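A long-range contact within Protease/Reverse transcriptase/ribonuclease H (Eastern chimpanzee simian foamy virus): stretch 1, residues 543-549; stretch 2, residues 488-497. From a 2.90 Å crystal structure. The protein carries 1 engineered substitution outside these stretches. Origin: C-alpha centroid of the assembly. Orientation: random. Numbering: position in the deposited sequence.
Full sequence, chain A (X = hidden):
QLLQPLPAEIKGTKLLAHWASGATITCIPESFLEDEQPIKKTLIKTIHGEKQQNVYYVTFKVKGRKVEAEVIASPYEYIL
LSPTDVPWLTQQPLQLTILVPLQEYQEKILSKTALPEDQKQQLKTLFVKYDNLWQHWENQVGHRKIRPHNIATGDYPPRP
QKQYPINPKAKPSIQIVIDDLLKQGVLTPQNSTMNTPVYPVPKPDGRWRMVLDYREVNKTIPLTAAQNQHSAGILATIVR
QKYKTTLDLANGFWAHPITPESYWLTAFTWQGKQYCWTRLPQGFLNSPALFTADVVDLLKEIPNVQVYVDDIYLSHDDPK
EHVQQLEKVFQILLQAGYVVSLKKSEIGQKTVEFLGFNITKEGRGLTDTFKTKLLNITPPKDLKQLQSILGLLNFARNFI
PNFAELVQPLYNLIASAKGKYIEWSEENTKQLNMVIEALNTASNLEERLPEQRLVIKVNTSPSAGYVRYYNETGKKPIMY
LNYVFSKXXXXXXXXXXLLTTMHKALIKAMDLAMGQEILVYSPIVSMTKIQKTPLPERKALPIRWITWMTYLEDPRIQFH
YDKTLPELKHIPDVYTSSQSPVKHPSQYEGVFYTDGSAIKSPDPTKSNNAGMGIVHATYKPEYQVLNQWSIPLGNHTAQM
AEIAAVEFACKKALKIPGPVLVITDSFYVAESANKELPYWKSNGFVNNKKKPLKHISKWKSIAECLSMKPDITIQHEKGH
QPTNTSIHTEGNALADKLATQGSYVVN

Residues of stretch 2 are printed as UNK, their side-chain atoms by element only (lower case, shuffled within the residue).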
# COMPACT_ATOMS: atom_id res chain seq x y z
N ILE A 543 4.80 3.35 -9.12
CA ILE A 543 3.35 3.45 -9.30
C ILE A 543 2.84 4.76 -8.72
O ILE A 543 1.92 5.38 -9.27
CB ILE A 543 2.65 2.23 -8.65
CG1 ILE A 543 3.26 0.92 -9.17
CG2 ILE A 543 1.16 2.26 -8.93
CD1 ILE A 543 4.33 0.33 -8.27
N ARG A 544 3.42 5.21 -7.61
CA ARG A 544 3.08 6.52 -7.06
C ARG A 544 3.39 7.63 -8.05
O ARG A 544 2.52 8.45 -8.38
CB ARG A 544 3.82 6.76 -5.74
CG ARG A 544 3.51 5.77 -4.63
CD ARG A 544 2.07 5.89 -4.17
NE ARG A 544 1.85 5.26 -2.87
CZ ARG A 544 0.65 5.02 -2.36
NH1 ARG A 544 0.53 4.44 -1.17
NH2 ARG A 544 -0.44 5.36 -3.04
N TRP A 545 4.62 7.65 -8.56
CA TRP A 545 5.05 8.75 -9.43
C TRP A 545 4.27 8.76 -10.74
O TRP A 545 3.86 9.83 -11.21
CB TRP A 545 6.56 8.66 -9.68
CG TRP A 545 7.38 9.14 -8.53
CD1 TRP A 545 7.74 8.43 -7.42
CD2 TRP A 545 7.95 10.44 -8.37
NE1 TRP A 545 8.50 9.21 -6.58
CE2 TRP A 545 8.64 10.45 -7.14
CE3 TRP A 545 7.94 11.61 -9.14
CZ2 TRP A 545 9.32 11.58 -6.67
CZ3 TRP A 545 8.61 12.72 -8.67
CH2 TRP A 545 9.30 12.70 -7.45
N ILE A 546 4.06 7.59 -11.34
CA ILE A 546 3.23 7.49 -12.53
C ILE A 546 1.83 8.02 -12.24
O ILE A 546 1.28 8.83 -13.00
CB ILE A 546 3.18 6.04 -13.04
CG1 ILE A 546 4.57 5.59 -13.47
CG2 ILE A 546 2.17 5.90 -14.17
CD1 ILE A 546 4.65 4.13 -13.84
N THR A 547 1.22 7.55 -11.15
CA THR A 547 -0.07 8.07 -10.74
C THR A 547 -0.01 9.58 -10.54
O THR A 547 -0.97 10.30 -10.83
CB THR A 547 -0.55 7.37 -9.47
OG1 THR A 547 -0.49 5.95 -9.65
CG2 THR A 547 -1.97 7.76 -9.15
N TRP A 548 1.13 10.09 -10.06
CA TRP A 548 1.26 11.53 -9.86
C TRP A 548 1.48 12.26 -11.18
O TRP A 548 0.87 13.31 -11.42
CB TRP A 548 2.41 11.81 -8.89
CG TRP A 548 2.17 11.27 -7.50
CD1 TRP A 548 0.96 11.07 -6.91
CD2 TRP A 548 3.16 10.85 -6.56
NE1 TRP A 548 1.13 10.57 -5.64
CE2 TRP A 548 2.48 10.42 -5.40
CE3 TRP A 548 4.56 10.81 -6.57
CZ2 TRP A 548 3.15 9.95 -4.28
CZ3 TRP A 548 5.22 10.34 -5.45
CH2 TRP A 548 4.51 9.92 -4.32
N MET A 549 2.33 11.72 -12.05
CA MET A 549 2.64 12.42 -13.29
C MET A 549 1.47 12.42 -14.27
O MET A 549 1.37 13.33 -15.10
CB MET A 549 3.87 11.79 -13.95
CG MET A 549 5.12 11.93 -13.12
SD MET A 549 5.31 13.62 -12.53
CE MET A 549 6.97 13.56 -11.87
N UNK A 488 3.56 3.71 5.29
CA UNK A 488 4.50 3.70 4.16
C UNK A 488 4.76 5.10 3.64
O UNK A 488 5.88 5.39 3.19
c UNK A 488 3.96 2.81 3.04
N UNK A 489 3.76 5.99 3.69
CA UNK A 489 3.96 7.34 3.17
C UNK A 489 4.84 8.17 4.10
O UNK A 489 5.52 9.09 3.64
c UNK A 489 1.85 7.47 1.79
c UNK A 489 2.62 8.02 2.96
o UNK A 489 -0.38 7.19 1.07
o UNK A 489 -0.07 8.06 3.06
c UNK A 489 0.36 7.59 1.99
N UNK A 490 4.83 7.87 5.40
CA UNK A 490 5.73 8.57 6.31
C UNK A 490 7.19 8.35 5.93
O UNK A 490 8.04 9.20 6.22
c UNK A 490 4.03 10.01 8.56
c UNK A 490 4.10 8.51 8.30
c UNK A 490 3.82 7.74 9.58
c UNK A 490 5.47 8.13 7.74
N UNK A 491 7.49 7.22 5.29
CA UNK A 491 8.84 6.95 4.82
C UNK A 491 9.22 7.81 3.63
O UNK A 491 10.42 8.00 3.38
c UNK A 491 8.98 5.47 4.43
c UNK A 491 8.65 3.05 4.97
n UNK A 491 8.24 0.64 5.50
c UNK A 491 8.19 2.05 6.01
c UNK A 491 8.56 4.48 5.50
N UNK A 492 8.24 8.33 2.89
CA UNK A 492 8.52 9.10 1.69
C UNK A 492 9.34 10.34 2.02
O UNK A 492 9.33 10.85 3.15
c UNK A 492 6.93 7.11 0.37
c UNK A 492 6.41 8.39 0.44
c UNK A 492 4.91 6.31 -0.63
c UNK A 492 5.13 8.61 -0.04
c UNK A 492 6.19 6.07 -0.16
c UNK A 492 7.22 9.53 1.01
c UNK A 492 4.38 7.58 -0.57
N UNK A 493 10.05 10.84 1.01
CA UNK A 493 10.72 12.12 1.14
C UNK A 493 9.69 13.25 1.18
O UNK A 493 8.53 13.08 0.81
o UNK A 493 11.05 12.30 -1.26
c UNK A 493 11.71 12.33 -0.01
N UNK A 494 10.14 14.42 1.63
CA UNK A 494 9.22 15.55 1.82
C UNK A 494 8.53 15.93 0.53
O UNK A 494 7.33 16.24 0.52
c UNK A 494 10.47 16.52 3.82
c UNK A 494 10.05 15.88 6.48
c UNK A 494 9.97 16.74 2.41
s UNK A 494 9.14 16.12 4.96
N UNK A 495 9.26 15.91 -0.59
CA UNK A 495 8.66 16.24 -1.87
C UNK A 495 7.56 15.26 -2.25
O UNK A 495 6.53 15.65 -2.80
c UNK A 495 9.74 16.29 -2.95
c UNK A 495 9.26 16.46 -4.39
c UNK A 495 8.47 17.75 -4.56
c UNK A 495 10.44 16.42 -5.33
N UNK A 496 7.77 13.98 -1.96
CA UNK A 496 6.76 12.98 -2.29
C UNK A 496 5.56 13.05 -1.35
O UNK A 496 4.45 12.68 -1.73
c UNK A 496 8.61 11.46 -3.14
c UNK A 496 9.24 10.08 -3.06
o UNK A 496 9.67 9.69 -1.96
o UNK A 496 9.29 9.40 -4.10
c UNK A 496 7.38 11.58 -2.26
N UNK A 497 5.77 13.53 -0.11
CA UNK A 497 4.64 13.73 0.79
C UNK A 497 3.70 14.81 0.28
O UNK A 497 2.49 14.75 0.53
c UNK A 497 6.37 13.33 4.27
n UNK A 497 7.50 12.51 6.34
c UNK A 497 5.15 14.07 2.19
c UNK A 497 6.97 12.14 5.01
c UNK A 497 5.86 12.92 2.90

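Position 488 carries a single side-chain carbon. It points toward stretch 1 but stops short of any contact. This is Ala-488.

Position 489 has three carbons, the third carrying two oxygens. Its CA-to-CB bond points sideways, yet the end comes nearer to stretch 1, with one oxygen close to the guanidinium of Arg-544. The residue is Glu-489. Its OE2 lies 3.7 Å from NH1 of Arg-544, a long salt bridge. The oxygen sits well out of the guanidinium plane, so charge alone links the pair.

Position 490 has four carbons, forked at the second, and is out of reach of stretch 1. It is Leu-490.

Position 491 has four carbons in a row ending in nitrogen. It is exposed and touches nothing on stretch 1. It is Lys-491.

Position 492 shows one carbon and then a ring of six carbons. It points toward stretch 1 and meets Arg-544 and Trp-548. This is Phe-492. Its CZ is 3.9 Å from NE of Arg-544, which lies at the edge of the phenyl ring. Its CE2 is 4.4 Å from CH2 of Trp-548, at the edge of the indole.

Position 493 has one carbon and one oxygen, and no contact with stretch 1. It is Ser-493, the N-cap residue of the helix that follows.

Position 494 has two carbons, a sulfur and a last carbon, unbranched. It faces no part of stretch 1. It is Met-494.

Position 495 has four carbons, forked at the second. Its end comes near the ring of Trp-545. It is Leu-495, with CD2 4.4 Å from CH2 of Trp-545.

Position 496 has three carbons, the third carrying two oxygens. One oxygen meets the indole nitrogen of Trp-545. This is Glu-496. NE1 of Trp-545 donates a hydrogen bond to its OE1 at 2.6 Å. Its OE2 accepts bonds from N of Ser-493 at 3.2 Å and OG of Ser-493 at 3.0 Å. Its backbone O is 3.8 Å from CH2 of Trp-548.

Position 497 has four carbons in a row ending in nitrogen, and its CA-to-CB bond points away from stretch 1. It is Lys-497. Its NZ makes a weak bond to O of Leu-490 at 3.4 Å.

The contact centers on Glu-496. One carboxylate oxygen binds the Trp-545 indole while the other holds the start of its own helix, tying that turn to stretch 1. Arg-544, Trp-545 and Trp-548 supply the whole contact from the first helix. Phe-492 touches both Arg-544 and Trp-548, adding packing beside the polar links.

Stretch 2 (488-497) AELKFSMLEK
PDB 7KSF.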